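Local coordinates for protein beta-galactosidase (Marinomonas sp. ef1, PDB 6Y2K) that hydrolyses terminal beta-D-galactose residues from beta-galactosides as a cold-active GH42 glycosidase that assembles into a hexamer, at residues K176-V181 with N204-L209; M446-L451 with G609-E614. All coordinates share one frame; numbering follows the deposited sequence.

Both contacts are buried, yet they join different parts of the chain: their centres lie about 42 Å apart and no element is shared. Contact 1 ties the end of helix 171-178 to the start of helix 205-233, within the part of the chain that includes the TIM barrel, and a second subunit packs against it. Contact 2 sets the end of helix 435-448, of the trimerisation domain, against the edge strand 610-615 of the small C-terminal antiparallel sheet, and is touched by no other chain. Their chemistry differs accordingly. An indole face and a direct hydrogen bond from an asparagine amide N-H to a backbone carbonyl hold contact 1, whereas contact 2 crosses two arginines and links its segments through bridging waters.

Contact 1 (K176-V181 with N204-L209); sequences KAWGNV and NPSHRL
Trp178 has CG beside its backbone N (chi1 -71°), laying one face of the indole over the first turn of helix 205-233, while Asn204 has CG anti to N (chi1 -172°), which carries its amide to the end of helix 171-178. Ser206 CB sits over the five-membered ring of Trp178, 3.8 Å from its centroid, and His207 CA stands 3.7 Å from the six-membered centroid, both as CH-pi contacts. The imidazole of His207, whose NE2 bonds to Glu194 O, is nearly parallel to the indole but slid aside, so the rings barely overlap. Asn204 is the N-cap of helix 205-233: its OD1 accepts from Ser206 N, and its ND2 gives an almost straight bond (174°) to Trp178 O at 2.7 Å. A more bent bond runs from Asn204 ND2 to Asn180 OD1 at 3.1 Å, the amide planes steeply turned against each other; Asn180 ND2 bonds to Asn175 OD1. Gly179 leaves helical geometry with positive phi. An alanine at Trp178 removes the indole face and the NE1 bond to Asp210, and would probably loosen the packing of the two helix ends. Water 1 donates to both Trp178 O and Ser206 OG, and the latter also bonds to Thr503 O.

Contact 2 (M446-L451 with G609-E614); sequences MRELGL and GVRVRE
This is a buried, water-mediated polar contact in which the C-terminal end of helix 435-448 lies against strand 610-615, the edge strand of the C-terminal antiparallel sheet. Two arginines carry it, crossing at about a right angle. Arg447, bent at chi2 and chi3, turns a guanidinium face to the aliphatic part of Arg611, Arg447 NH2 lying 3.4 Å from Arg611 CG. The guanidinium planes stand 75° apart, and the NE atoms of Arg447 and Arg611 come within 3.9 Å of each other. Asp293 OD1 forms a salt bridge to both NE atoms, which probably offsets the repulsion of the like charges. The helix ends here in a Schellman motif, with Gly450 at C-prime in positive phi, Leu451 N bonded to Met446 O and Gly450 N to Arg447 O; this turn brings Gly450 alongside Val612, their CA atoms 5.7 Å apart. Water 2 joins the backbones, donating to Arg447 O and accepting from Val612 N at 3.0 Å. Water 3 accepts from Arg447 NH1 in the guanidinium plane and lies within donating distance of Leu451 O and Val612 O, though acceptors outnumber its protons. Glu448 CG rests over the Arg611 guanidinium face, and water 4 links Glu448 OE2 to Arg611 NH2. Lys589 and Asn585 hold Glu448 OE1. Arg611 NH1 bonds back to Val610 O, which, with the NE salt bridge to Asp293, would hold the group's rotation.

Contact 1 (K176-V181 with N204-L209)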
# COMPACT_ATOMS: atom_id res chain seq x y z
N LYS A 176 28.04 27.67 40.48
CA LYS A 176 27.67 28.76 39.59
C LYS A 176 27.69 28.32 38.12
O LYS A 176 26.76 28.63 37.37
CB LYS A 176 28.60 29.96 39.79
CG LYS A 176 28.06 31.24 39.17
CD LYS A 176 29.10 32.36 39.15
CE LYS A 176 28.62 33.52 38.29
NZ LYS A 176 29.59 34.64 38.32
N ALA A 177 28.75 27.62 37.72
CA ALA A 177 28.89 27.10 36.36
C ALA A 177 27.80 26.08 35.96
O ALA A 177 27.33 26.11 34.82
CB ALA A 177 30.28 26.49 36.17
N TRP A 178 27.41 25.21 36.89
CA TRP A 178 26.38 24.18 36.64
C TRP A 178 24.94 24.69 36.83
O TRP A 178 23.98 24.00 36.44
CB TRP A 178 26.59 22.98 37.59
CG TRP A 178 27.78 22.11 37.31
CD1 TRP A 178 28.88 22.40 36.56
CD2 TRP A 178 27.99 20.79 37.83
NE1 TRP A 178 29.75 21.34 36.55
CE2 TRP A 178 29.24 20.34 37.33
CE3 TRP A 178 27.25 19.93 38.65
CZ2 TRP A 178 29.75 19.07 37.64
CZ3 TRP A 178 27.77 18.67 38.96
CH2 TRP A 178 29.01 18.26 38.46
N GLY A 179 24.76 25.85 37.46
CA GLY A 179 23.43 26.36 37.80
C GLY A 179 22.71 25.52 38.86
O GLY A 179 21.50 25.31 38.78
N ASN A 180 23.46 25.08 39.88
CA ASN A 180 22.94 24.13 40.87
C ASN A 180 21.92 24.70 41.85
O ASN A 180 21.38 23.95 42.68
CB ASN A 180 24.10 23.45 41.62
CG ASN A 180 24.82 22.40 40.78
OD1 ASN A 180 24.25 21.86 39.82
ND2 ASN A 180 26.08 22.12 41.14
N VAL A 181 21.63 26.00 41.76
CA VAL A 181 20.44 26.55 42.42
C VAL A 181 19.16 25.83 41.96
O VAL A 181 18.22 25.63 42.75
CB VAL A 181 20.32 28.08 42.20
CG1 VAL A 181 20.07 28.43 40.73
CG2 VAL A 181 19.22 28.67 43.09
N ASN A 204 21.79 16.92 35.84
CA ASN A 204 22.12 18.23 35.27
C ASN A 204 22.97 17.99 34.01
O ASN A 204 23.94 17.24 34.08
CB ASN A 204 22.90 19.06 36.30
CG ASN A 204 23.10 20.52 35.87
OD1 ASN A 204 23.00 20.87 34.70
ND2 ASN A 204 23.42 21.37 36.85
N PRO A 205 22.60 18.61 32.87
CA PRO A 205 23.47 18.43 31.70
C PRO A 205 24.93 18.90 31.90
O PRO A 205 25.82 18.34 31.25
CB PRO A 205 22.76 19.24 30.60
CG PRO A 205 21.81 20.15 31.32
CD PRO A 205 21.38 19.36 32.52
N SER A 206 25.15 19.89 32.77
CA SER A 206 26.51 20.34 33.11
C SER A 206 27.31 19.25 33.81
O SER A 206 28.49 19.06 33.56
CB SER A 206 26.47 21.57 34.03
OG SER A 206 25.71 22.62 33.45
N HIS A 207 26.63 18.55 34.71
CA HIS A 207 27.15 17.40 35.45
C HIS A 207 27.54 16.28 34.48
O HIS A 207 28.65 15.73 34.56
CB HIS A 207 26.07 16.95 36.44
CG HIS A 207 26.45 15.83 37.35
ND1 HIS A 207 25.55 15.25 38.22
CD2 HIS A 207 27.63 15.17 37.53
CE1 HIS A 207 26.15 14.29 38.90
NE2 HIS A 207 27.41 14.22 38.50
N ARG A 208 26.64 15.96 33.56
CA ARG A 208 26.89 14.89 32.60
C ARG A 208 27.99 15.24 31.61
O ARG A 208 28.78 14.36 31.24
CB ARG A 208 25.60 14.52 31.85
CG ARG A 208 24.53 13.91 32.75
CD ARG A 208 23.20 13.75 32.02
NE ARG A 208 23.31 12.82 30.90
CZ ARG A 208 22.47 12.74 29.87
NH1 ARG A 208 22.71 11.84 28.92
NH2 ARG A 208 21.44 13.57 29.74
N LEU A 209 28.05 16.50 31.18
CA LEU A 209 29.08 16.94 30.23
C LEU A 209 30.49 16.93 30.85
O LEU A 209 31.44 16.40 30.24
CB LEU A 209 28.74 18.31 29.65
CG LEU A 209 29.69 18.85 28.57
CD1 LEU A 209 29.86 17.86 27.43
CD2 LEU A 209 29.19 20.18 28.04
O HOH W 1 23.40 24.21 33.26

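Contact 2 (M446-L451 with G609-E614)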
# COMPACT_ATOMS: atom_id res chain seq x y z
N MET A 446 28.05 16.60 0.39
CA MET A 446 29.34 17.03 -0.18
C MET A 446 29.90 15.98 -1.13
O MET A 446 30.36 16.30 -2.24
CB MET A 446 30.38 17.29 0.91
CG MET A 446 30.11 18.48 1.82
SD MET A 446 31.32 18.53 3.15
CE MET A 446 30.81 20.04 3.94
N ARG A 447 29.85 14.73 -0.68
CA ARG A 447 30.39 13.61 -1.45
C ARG A 447 29.59 13.30 -2.71
O ARG A 447 30.18 12.94 -3.74
CB ARG A 447 30.49 12.37 -0.57
CG ARG A 447 31.55 12.49 0.53
CD ARG A 447 32.84 11.82 0.11
NE ARG A 447 32.66 10.37 0.06
CZ ARG A 447 33.48 9.51 -0.54
NH1 ARG A 447 34.58 9.93 -1.17
NH2 ARG A 447 33.20 8.21 -0.51
N GLU A 448 28.27 13.44 -2.64
CA GLU A 448 27.40 13.30 -3.83
C GLU A 448 27.65 14.41 -4.87
O GLU A 448 27.27 14.25 -6.03
CB GLU A 448 25.91 13.29 -3.42
CG GLU A 448 25.49 11.99 -2.75
CD GLU A 448 24.06 12.02 -2.20
OE1 GLU A 448 23.54 13.12 -1.90
OE2 GLU A 448 23.44 10.94 -2.07
N LEU A 449 28.25 15.51 -4.44
CA LEU A 449 28.70 16.60 -5.32
C LEU A 449 30.14 16.45 -5.79
O LEU A 449 30.68 17.36 -6.43
CB LEU A 449 28.51 17.95 -4.62
CG LEU A 449 27.07 18.36 -4.37
CD1 LEU A 449 27.03 19.63 -3.52
CD2 LEU A 449 26.31 18.58 -5.67
N GLY A 450 30.76 15.30 -5.52
CA GLY A 450 32.11 15.02 -5.98
C GLY A 450 33.24 15.72 -5.25
O GLY A 450 34.37 15.70 -5.73
N LEU A 451 32.96 16.31 -4.09
CA LEU A 451 33.97 17.10 -3.38
C LEU A 451 34.95 16.22 -2.58
O LEU A 451 34.55 15.22 -1.98
CB LEU A 451 33.29 18.10 -2.43
CG LEU A 451 32.47 19.21 -3.09
CD1 LEU A 451 31.54 19.88 -2.09
CD2 LEU A 451 33.38 20.25 -3.73
N GLY A 609 25.41 6.03 -6.05
CA GLY A 609 26.39 5.04 -5.62
C GLY A 609 27.82 5.28 -6.05
O GLY A 609 28.70 4.48 -5.73
N VAL A 610 28.07 6.38 -6.77
CA VAL A 610 29.40 6.71 -7.28
C VAL A 610 30.04 7.78 -6.39
O VAL A 610 29.36 8.65 -5.86
CB VAL A 610 29.34 7.16 -8.76
CG1 VAL A 610 30.70 7.67 -9.25
CG2 VAL A 610 28.88 6.00 -9.64
N ARG A 611 31.35 7.66 -6.20
CA ARG A 611 32.13 8.59 -5.41
C ARG A 611 33.46 8.81 -6.12
O ARG A 611 33.92 7.94 -6.86
CB ARG A 611 32.38 8.04 -4.01
CG ARG A 611 31.12 7.87 -3.15
CD ARG A 611 30.58 9.23 -2.74
NE ARG A 611 29.50 9.14 -1.77
CZ ARG A 611 28.21 8.93 -2.07
NH1 ARG A 611 27.81 8.73 -3.32
NH2 ARG A 611 27.32 8.88 -1.09
N VAL A 612 34.05 9.98 -5.87
CA VAL A 612 35.32 10.38 -6.45
C VAL A 612 36.14 11.12 -5.39
O VAL A 612 35.60 11.78 -4.50
CB VAL A 612 35.12 11.30 -7.68
CG1 VAL A 612 36.45 11.82 -8.22
CG2 VAL A 612 34.42 10.54 -8.79
N ARG A 613 37.46 10.96 -5.46
CA ARG A 613 38.37 11.75 -4.63
C ARG A 613 39.69 11.93 -5.38
O ARG A 613 40.06 11.08 -6.19
CB ARG A 613 38.59 11.08 -3.26
CG ARG A 613 39.14 12.04 -2.23
CD ARG A 613 39.22 11.47 -0.82
NE ARG A 613 39.43 12.56 0.12
CZ ARG A 613 40.57 13.22 0.32
NH1 ARG A 613 40.59 14.24 1.17
NH2 ARG A 613 41.70 12.88 -0.33
N GLU A 614 40.36 13.05 -5.12
CA GLU A 614 41.64 13.37 -5.76
C GLU A 614 42.81 13.36 -4.78
O GLU A 614 42.67 13.76 -3.63
CB GLU A 614 41.58 14.75 -6.40
CG GLU A 614 40.49 14.89 -7.45
CD GLU A 614 40.57 16.19 -8.23
OE1 GLU A 614 39.82 16.31 -9.22
OE2 GLU A 614 41.37 17.09 -7.88
O HOH W 2 32.64 11.84 -3.95
O HOH W 3 35.60 12.55 -1.76
O HOH W 4 24.49 8.71 -0.95